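Local coordinates for Blo t 1 allergen (Blomia tropicalis, PDB 5JT8), which is a mite allergen of the papain family, probably a cysteine protease captured as the proenzyme with its inhibitory propeptide still attached, at residues H86-G89 against G90-F94; R172-P175 against S176-C179; S184-S187 against T188-F191; Y70-N73 against E74-M78. All coordinates share one frame; numbering follows the deposited sequence.

Along the chain the order is contact 4, contact 1, contact 2, contact 3. Contact 4 lies in the propeptide loop between helices 42-62 and 80-88; contact 1 follows where helix 80-88 ends and the chain runs on to helix 94-100. Their centres are 20 Å apart, but His86 packs on Met78 and Tyr75. Contacts 2 and 3 belong to the papain-like domain, before and at the start of helix 187-196, with centres 11 Å apart, and are joined by the bond from Gln178 N to Glu189 OE2. Contact 1 meets contact 3 through Asn93 N and Tyr186 OH. Touching both contact 4 and contact 3, contact 1 links the propeptide turn to the start of helix 187-196.

Contact 1: H86-G89 against G90-F94; sequences HLSG and GGLNF. With NAG (2-acetamido-2-deoxy-beta-D-glucopyranose), chain D.
Ser88 and Leu92 meet because each sends its first side-chain branch anti to its own carbonyl carbon, OG of Ser88 at chi1 -63° and CG of Leu92 at chi1 -77°. They face each other across a glycine-built beta turn at the end of helix 80-88, where the chain leaves the helix. Leu92 CD1 lies 3.9 Å from Ser88 OG, and Leu92 CG rests 4.0 Å from Ser88 CB, so the leucine's branch point and one methyl lie against the short serine side chain. The hydroxyl itself is spoken for by the backbone carbonyl of Asp280.

The turn is closed by its backbone: Gly91 N donates to Ser88 O at 2.8 Å, with the donor in the carbonyl plane. Between these two ends, Gly89 and Gly90 both have positive phi, a left-handed conformation that glycine adopts at little cost.

Beyond the turn the chain runs out to Asn93, the N-cap of helix 94-100. Its CG stands anti to the backbone N, chi1 -174°; OD1 caps the new helix by accepting from Tyr96 N, while the other arm of the amide carries the glycan. Leu92 O sits 3.3 Å above one face of the Phe94 ring, offset toward its rim, and that ring goes on to touch Thr279 and Tyr327. One asparagine amide thus serves both a helix start and a sugar, the latter through a covalent bond of 1.4 Å from Asn93 ND2 to C1 of the N-acetylglucosamine.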
# COMPACT_ATOMS: atom_id res chain seq x y z
N HIS A 86 9.55 3.62 9.67
CA HIS A 86 9.05 4.68 8.80
C HIS A 86 7.64 4.37 8.26
O HIS A 86 6.79 5.26 8.18
CB HIS A 86 10.02 4.91 7.64
CG HIS A 86 9.88 6.24 6.98
ND1 HIS A 86 9.56 7.39 7.68
CD2 HIS A 86 10.02 6.62 5.69
CE1 HIS A 86 9.52 8.41 6.85
NE2 HIS A 86 9.80 7.98 5.64
N LEU A 87 7.40 3.12 7.88
CA LEU A 87 6.10 2.72 7.35
C LEU A 87 5.02 2.68 8.43
O LEU A 87 3.94 3.24 8.25
CB LEU A 87 6.20 1.36 6.67
CG LEU A 87 7.05 1.38 5.40
CD1 LEU A 87 7.25 -0.03 4.83
CD2 LEU A 87 6.43 2.33 4.36
N SER A 88 5.29 2.00 9.55
CA SER A 88 4.23 1.77 10.54
C SER A 88 4.66 1.91 11.99
O SER A 88 4.09 1.24 12.86
CB SER A 88 3.62 0.39 10.33
OG SER A 88 3.00 0.31 9.05
N GLY A 89 5.65 2.76 12.26
CA GLY A 89 6.06 3.13 13.61
C GLY A 89 6.10 2.01 14.64
O GLY A 89 5.92 2.26 15.84
N GLY A 90 6.34 0.79 14.17
CA GLY A 90 6.32 -0.39 15.01
C GLY A 90 5.08 -0.52 15.88
O GLY A 90 5.16 -0.98 17.02
N GLY A 91 3.92 -0.13 15.35
CA GLY A 91 2.72 -0.07 16.17
C GLY A 91 1.44 -0.58 15.55
O GLY A 91 0.38 0.03 15.73
N LEU A 92 1.51 -1.69 14.82
CA LEU A 92 0.30 -2.30 14.27
C LEU A 92 -0.29 -3.37 15.22
O LEU A 92 0.27 -4.45 15.36
CB LEU A 92 0.58 -2.91 12.89
CG LEU A 92 0.68 -1.95 11.68
CD1 LEU A 92 1.00 -2.70 10.40
CD2 LEU A 92 -0.59 -1.11 11.50
N ASN A 93 -1.40 -3.04 15.87
CA ASN A 93 -2.10 -3.98 16.75
C ASN A 93 -2.80 -5.09 15.93
O ASN A 93 -3.94 -4.94 15.49
CB ASN A 93 -3.11 -3.22 17.64
CG ASN A 93 -3.79 -4.10 18.70
OD1 ASN A 93 -3.94 -5.31 18.51
ND2 ASN A 93 -4.21 -3.48 19.81
N PHE A 94 -2.10 -6.20 15.72
CA PHE A 94 -2.64 -7.32 14.94
C PHE A 94 -3.83 -7.98 15.64
O PHE A 94 -4.70 -8.55 14.98
CB PHE A 94 -1.56 -8.37 14.69
CG PHE A 94 -0.30 -7.82 14.06
CD1 PHE A 94 -0.28 -7.45 12.72
CD2 PHE A 94 0.85 -7.67 14.81
CE1 PHE A 94 0.87 -6.94 12.15
CE2 PHE A 94 2.01 -7.17 14.24
CZ PHE A 94 2.02 -6.81 12.91
C1 NAG D . -4.88 -4.22 20.86
C2 NAG D . -4.66 -3.68 22.29
C3 NAG D . -5.43 -4.51 23.31
C4 NAG D . -6.89 -4.66 22.90
C5 NAG D . -6.96 -5.22 21.49
C6 NAG D . -8.37 -5.37 20.98
C7 NAG D . -2.42 -2.65 22.30
C8 NAG D . -0.99 -2.82 22.71
N2 NAG D . -3.24 -3.66 22.61
O3 NAG D . -5.37 -3.88 24.59
O4 NAG D . -7.58 -5.54 23.79
O5 NAG D . -6.28 -4.32 20.60
O6 NAG D . -8.85 -4.18 20.38
O7 NAG D . -2.83 -1.65 21.71

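Contact 2: R172-P175 against S176-C179. Unlike the reference sequence in segment 172-175: Pro175 (reference Ser).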
# COMPACT_ATOMS: atom_id res chain seq x y z
N ARG A 172 -5.60 10.83 18.80
CA ARG A 172 -5.56 11.98 19.72
C ARG A 172 -6.60 13.05 19.38
O ARG A 172 -7.04 13.79 20.26
CB ARG A 172 -4.16 12.61 19.71
CG ARG A 172 -3.12 11.84 20.49
CD ARG A 172 -2.27 12.79 21.35
NE ARG A 172 -1.10 13.29 20.63
CZ ARG A 172 -0.29 14.25 21.07
NH1 ARG A 172 -0.52 14.84 22.23
NH2 ARG A 172 0.74 14.61 20.33
N TYR A 173 -6.98 13.14 18.11
CA TYR A 173 -7.97 14.11 17.69
C TYR A 173 -9.39 13.60 17.94
O TYR A 173 -10.22 14.30 18.52
CB TYR A 173 -7.82 14.44 16.19
CG TYR A 173 -8.96 15.29 15.67
CD1 TYR A 173 -9.04 16.65 15.98
CD2 TYR A 173 -9.98 14.73 14.90
CE1 TYR A 173 -10.10 17.43 15.52
CE2 TYR A 173 -11.04 15.50 14.45
CZ TYR A 173 -11.09 16.84 14.75
OH TYR A 173 -12.14 17.59 14.29
N ASP A 174 -9.64 12.38 17.48
CA ASP A 174 -10.93 11.73 17.61
C ASP A 174 -10.71 10.30 18.11
O ASP A 174 -10.35 9.41 17.33
CB ASP A 174 -11.69 11.75 16.27
CG ASP A 174 -13.13 11.26 16.38
OD1 ASP A 174 -13.47 10.56 17.37
OD2 ASP A 174 -13.93 11.57 15.48
N PRO A 175 -10.91 10.09 19.42
CA PRO A 175 -10.73 8.77 20.05
C PRO A 175 -11.67 7.68 19.52
O PRO A 175 -11.44 6.50 19.81
CB PRO A 175 -11.00 9.05 21.55
CG PRO A 175 -11.63 10.41 21.61
CD PRO A 175 -11.10 11.16 20.42
N SER A 176 -12.68 8.04 18.74
CA SER A 176 -13.54 7.05 18.13
C SER A 176 -12.84 6.37 16.94
O SER A 176 -13.38 5.43 16.36
CB SER A 176 -14.86 7.67 17.68
OG SER A 176 -14.70 8.44 16.50
N TYR A 177 -11.65 6.86 16.58
CA TYR A 177 -10.81 6.21 15.56
C TYR A 177 -9.51 5.72 16.17
O TYR A 177 -9.04 6.28 17.16
CB TYR A 177 -10.51 7.16 14.39
CG TYR A 177 -11.72 7.51 13.57
CD1 TYR A 177 -12.10 6.74 12.48
CD2 TYR A 177 -12.50 8.62 13.89
CE1 TYR A 177 -13.23 7.06 11.72
CE2 TYR A 177 -13.62 8.95 13.14
CZ TYR A 177 -13.98 8.17 12.06
OH TYR A 177 -15.09 8.50 11.32
N GLN A 178 -8.90 4.71 15.55
CA GLN A 178 -7.71 4.07 16.12
C GLN A 178 -6.41 4.36 15.37
O GLN A 178 -5.37 3.81 15.73
CB GLN A 178 -7.93 2.55 16.18
CG GLN A 178 -8.99 2.13 17.17
CD GLN A 178 -8.66 2.59 18.58
OE1 GLN A 178 -9.49 3.19 19.27
NE2 GLN A 178 -7.43 2.32 19.00
N CYS A 179 -6.44 5.22 14.36
CA CYS A 179 -5.22 5.50 13.58
C CYS A 179 -4.21 6.42 14.26
O CYS A 179 -4.52 7.14 15.22
CB CYS A 179 -5.59 6.08 12.22
SG CYS A 179 -6.70 5.00 11.34
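The Asp174 carboxylate comes up to the edge of the Tyr177 ring, the two planes standing almost perpendicular at 88°. Asp174 CG lies in the ring plane at that edge, and Asp174 OD2 is 3.5 Å from Tyr177 CE2, close to the C-H groups on one flank of the ring. The Tyr177 side chain also touches Glu189, Lys192 and Arg196 of helix 187-196.

The second oxygen of the carboxylate does the hydrogen bonding. Asp174 OD1 accepts from Ser176 OG at 2.6 Å and from Ser176 N at 3.0 Å, and both donors come from the same face of the carboxylate. The hydroxyl stands well above the plane; the amide approaches on the anti side and is less tilted. With Pro175 between them, Asp174 and Ser176 thereby form an Asx turn, laid over a type I beta turn from Asp174 to Tyr177 that closes with Tyr177 N donating to Asp174 O at 3.0 Å. Ser176 OG takes the place between its backbone N and carbonyl carbon, chi1 75°, which folds it back to the carboxylate. Pro175, which differs from the reference sequence, holds the second position of the turn with its ring on the outside.

This loop joins helix 162-168 to helix 187-196 near the protein surface. The two Ser176 bonds and the Tyr177 N to Asp174 O bond together hold the corner. Two donors on one oxygen, with the positive rim of an aromatic ring beside the other, would be expected to favour the charged form of Asp174.

Contact 3: S184-S187 against T188-F191; sequences SGYS and TEAF. With NO3 (nitrate ion), chain G.
Tyr186 pairs with Ala190, and Ser187 with Phe191, through the backbone bonds that begin the i to i+4 ladder of helix 187-196, with Tyr186 at the N-cap position. Ala190 N donates to Tyr186 O at 3.1 Å, and Phe191 N to Ser187 O at 2.9 Å, the second bond the straighter of the two at 163°.

The side-chain packing starts with Tyr186 and Glu189, which run side by side in the same direction, Glu189 CG 3.8 Å from Tyr186 CB. Ala190 CB packs 3.3 Å from Ser187 O, and the Phe191 ring comes near the same carbonyl at its CD2. Outside, Ala190 and Phe191 lean on helix 139-154.

Polar side-chain ends find partners beyond the two segments. The glutamate chain, bent at chi2 (-67°), carries its carboxylate away from the helix start; OE1 makes a salt bridge with Lys192 and OE2 accepts from Gln178 N. Ser187 OG bonds to Trp138 O.

The last group involves an anion. A nitrate, probably from the crystallisation liquor, sits at the helix start, its O2 3.1 Å from Tyr186 CB and in plane at the edge of that ring. Thr188 N makes weak hydrogen bonds to O1 and O2; Thr188 OG1 lies 3.2 Å from O2.

An anion settling here is consistent with the partial positive charge of a helix N-terminus, where the first N-H groups have no preceding turn of carbonyls to bond.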
# COMPACT_ATOMS: atom_id res chain seq x y z
N SER A 184 1.25 5.19 11.96
CA SER A 184 0.72 3.90 11.57
C SER A 184 -0.79 4.05 11.50
O SER A 184 -1.35 5.00 12.06
CB SER A 184 1.08 2.82 12.58
OG SER A 184 0.34 2.97 13.77
N GLY A 185 -1.46 3.13 10.82
CA GLY A 185 -2.90 3.24 10.66
C GLY A 185 -3.56 2.02 10.06
O GLY A 185 -2.92 1.04 9.71
N TYR A 186 -4.88 2.11 9.95
CA TYR A 186 -5.71 0.99 9.54
C TYR A 186 -6.59 1.46 8.42
O TYR A 186 -7.27 2.47 8.56
CB TYR A 186 -6.52 0.48 10.72
CG TYR A 186 -5.65 0.19 11.91
CD1 TYR A 186 -4.91 -0.98 11.97
CD2 TYR A 186 -5.54 1.10 12.97
CE1 TYR A 186 -4.09 -1.26 13.04
CE2 TYR A 186 -4.71 0.82 14.06
CZ TYR A 186 -3.99 -0.36 14.09
OH TYR A 186 -3.17 -0.67 15.14
N SER A 187 -6.56 0.76 7.30
CA SER A 187 -7.39 1.13 6.17
C SER A 187 -8.86 0.93 6.54
O SER A 187 -9.72 1.61 6.01
CB SER A 187 -7.03 0.31 4.90
OG SER A 187 -5.76 0.67 4.35
N THR A 188 -9.16 -0.03 7.42
CA THR A 188 -10.55 -0.24 7.83
C THR A 188 -11.08 1.01 8.54
O THR A 188 -12.21 1.44 8.32
CB THR A 188 -10.71 -1.46 8.76
OG1 THR A 188 -9.75 -1.38 9.81
CG2 THR A 188 -10.51 -2.77 7.98
N GLU A 189 -10.24 1.59 9.38
CA GLU A 189 -10.58 2.81 10.07
C GLU A 189 -10.78 3.93 9.07
O GLU A 189 -11.67 4.76 9.24
CB GLU A 189 -9.50 3.16 11.07
CG GLU A 189 -9.47 2.24 12.31
CD GLU A 189 -10.71 2.37 13.20
OE1 GLU A 189 -11.71 1.69 12.94
OE2 GLU A 189 -10.68 3.16 14.18
N ALA A 190 -9.99 3.93 8.00
CA ALA A 190 -10.12 4.94 6.95
C ALA A 190 -11.47 4.83 6.24
O ALA A 190 -12.13 5.85 6.00
CB ALA A 190 -8.96 4.82 5.95
N PHE A 191 -11.86 3.61 5.87
CA PHE A 191 -13.16 3.40 5.24
C PHE A 191 -14.29 3.82 6.17
O PHE A 191 -15.27 4.39 5.73
CB PHE A 191 -13.35 1.93 4.85
CG PHE A 191 -12.54 1.52 3.67
CD1 PHE A 191 -12.56 2.29 2.50
CD2 PHE A 191 -11.75 0.40 3.73
CE1 PHE A 191 -11.80 1.91 1.41
CE2 PHE A 191 -10.99 0.01 2.64
CZ PHE A 191 -11.01 0.76 1.48
N NO3 G . -6.72 -2.69 7.84
O1 NO3 G . -6.94 -2.15 6.72
O2 NO3 G . -6.70 -1.96 8.86
O3 NO3 G . -6.53 -3.95 7.93

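Contact 4: Y70-N73 against E74-M78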
# COMPACT_ATOMS: atom_id res chain seq x y z
N TYR A 70 15.80 -5.05 -9.48
CA TYR A 70 15.77 -4.30 -8.23
C TYR A 70 16.46 -2.95 -8.41
O TYR A 70 17.36 -2.82 -9.24
CB TYR A 70 16.43 -5.09 -7.10
CG TYR A 70 15.79 -6.43 -6.87
CD1 TYR A 70 14.62 -6.54 -6.14
CD2 TYR A 70 16.35 -7.59 -7.41
CE1 TYR A 70 14.01 -7.76 -5.94
CE2 TYR A 70 15.75 -8.83 -7.21
CZ TYR A 70 14.58 -8.90 -6.48
OH TYR A 70 13.96 -10.10 -6.26
N ALA A 71 16.03 -1.94 -7.65
CA ALA A 71 16.59 -0.59 -7.81
C ALA A 71 16.43 0.30 -6.59
O ALA A 71 15.39 0.28 -5.91
CB ALA A 71 15.97 0.09 -9.03
N ILE A 72 17.48 1.08 -6.33
CA ILE A 72 17.46 2.20 -5.39
C ILE A 72 16.20 3.06 -5.51
O ILE A 72 15.70 3.29 -6.61
CB ILE A 72 18.70 3.10 -5.63
CG1 ILE A 72 19.99 2.31 -5.42
CG2 ILE A 72 18.66 4.34 -4.75
CD1 ILE A 72 20.09 1.70 -4.03
N ASN A 73 15.69 3.54 -4.38
CA ASN A 73 14.64 4.54 -4.39
C ASN A 73 14.80 5.52 -3.23
O ASN A 73 15.78 5.47 -2.48
CB ASN A 73 13.27 3.87 -4.32
CG ASN A 73 13.17 2.88 -3.19
OD1 ASN A 73 13.23 3.26 -2.01
ND2 ASN A 73 13.01 1.60 -3.53
N GLU A 74 13.80 6.39 -3.08
CA GLU A 74 13.80 7.46 -2.08
C GLU A 74 14.06 6.97 -0.65
O GLU A 74 14.53 7.73 0.20
CB GLU A 74 12.45 8.20 -2.12
CG GLU A 74 11.26 7.35 -1.69
CD GLU A 74 9.96 8.13 -1.60
OE1 GLU A 74 9.84 8.98 -0.69
OE2 GLU A 74 9.06 7.90 -2.44
N TYR A 75 13.77 5.70 -0.40
CA TYR A 75 13.88 5.14 0.94
C TYR A 75 15.20 4.42 1.19
O TYR A 75 15.43 3.93 2.30
CB TYR A 75 12.73 4.17 1.18
CG TYR A 75 11.34 4.78 1.13
CD1 TYR A 75 10.98 5.81 1.98
CD2 TYR A 75 10.38 4.28 0.24
CE1 TYR A 75 9.72 6.36 1.94
CE2 TYR A 75 9.12 4.82 0.19
CZ TYR A 75 8.79 5.86 1.05
OH TYR A 75 7.52 6.39 1.01
N SER A 76 16.05 4.34 0.17
CA SER A 76 17.24 3.48 0.21
C SER A 76 18.30 3.89 1.23
O SER A 76 19.35 3.24 1.34
CB SER A 76 17.89 3.44 -1.18
OG SER A 76 17.01 2.89 -2.14
N ASP A 77 18.04 4.95 1.97
CA ASP A 77 19.02 5.42 2.94
C ASP A 77 18.69 4.92 4.36
O ASP A 77 19.42 5.20 5.30
CB ASP A 77 19.11 6.95 2.90
CG ASP A 77 17.79 7.64 3.20
OD1 ASP A 77 16.72 7.05 2.93
OD2 ASP A 77 17.82 8.79 3.70
N MET A 78 17.62 4.15 4.50
CA MET A 78 17.27 3.59 5.80
C MET A 78 17.58 2.09 5.86
O MET A 78 17.60 1.41 4.83
CB MET A 78 15.79 3.82 6.11
CG MET A 78 15.34 5.27 6.00
SD MET A 78 13.59 5.53 6.33
CE MET A 78 13.39 7.19 5.69
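Asn73 and Ser76 grip each other at the heart of this propeptide turn, whose residues Ala71, Asn73, Tyr75 and Asp77 occupy the places of the Gly-x-Asn-x-Phe-x-Asp (GNFD) motif of papain-family propeptides. The tight side is a knot of three bonds. Asn73 N donates to Ser76 OG at 2.7 Å, Ser76 N returns to Asn73 O at 2.9 Å, closing a type I beta turn, and Tyr75 N reaches Asn73 OD1 at 3.0 Å, in the carbonyl plane on a lone pair, which makes an Asx turn. The asparagine can do this because its CG sits between backbone N and carbonyl carbon, chi1 52°. A second type I turn, Tyr75 to Met78, follows at once. Buried Tyr75 belongs to the packed part too: its hydroxyl turns to Gly132 O, its ring meets Trp303 edge-to-face, and Glu74 CG sits over the ring centre, 3.6 Å above its plane.

Glu74 and Ile72 make up the partly exposed flank. Glu74 sends OE2 to Gln130. Ile72 packs on helices 42-62 and 28-34, and its CG2 lies against the serine hydroxyl, 3.4 Å from Ser76 OG.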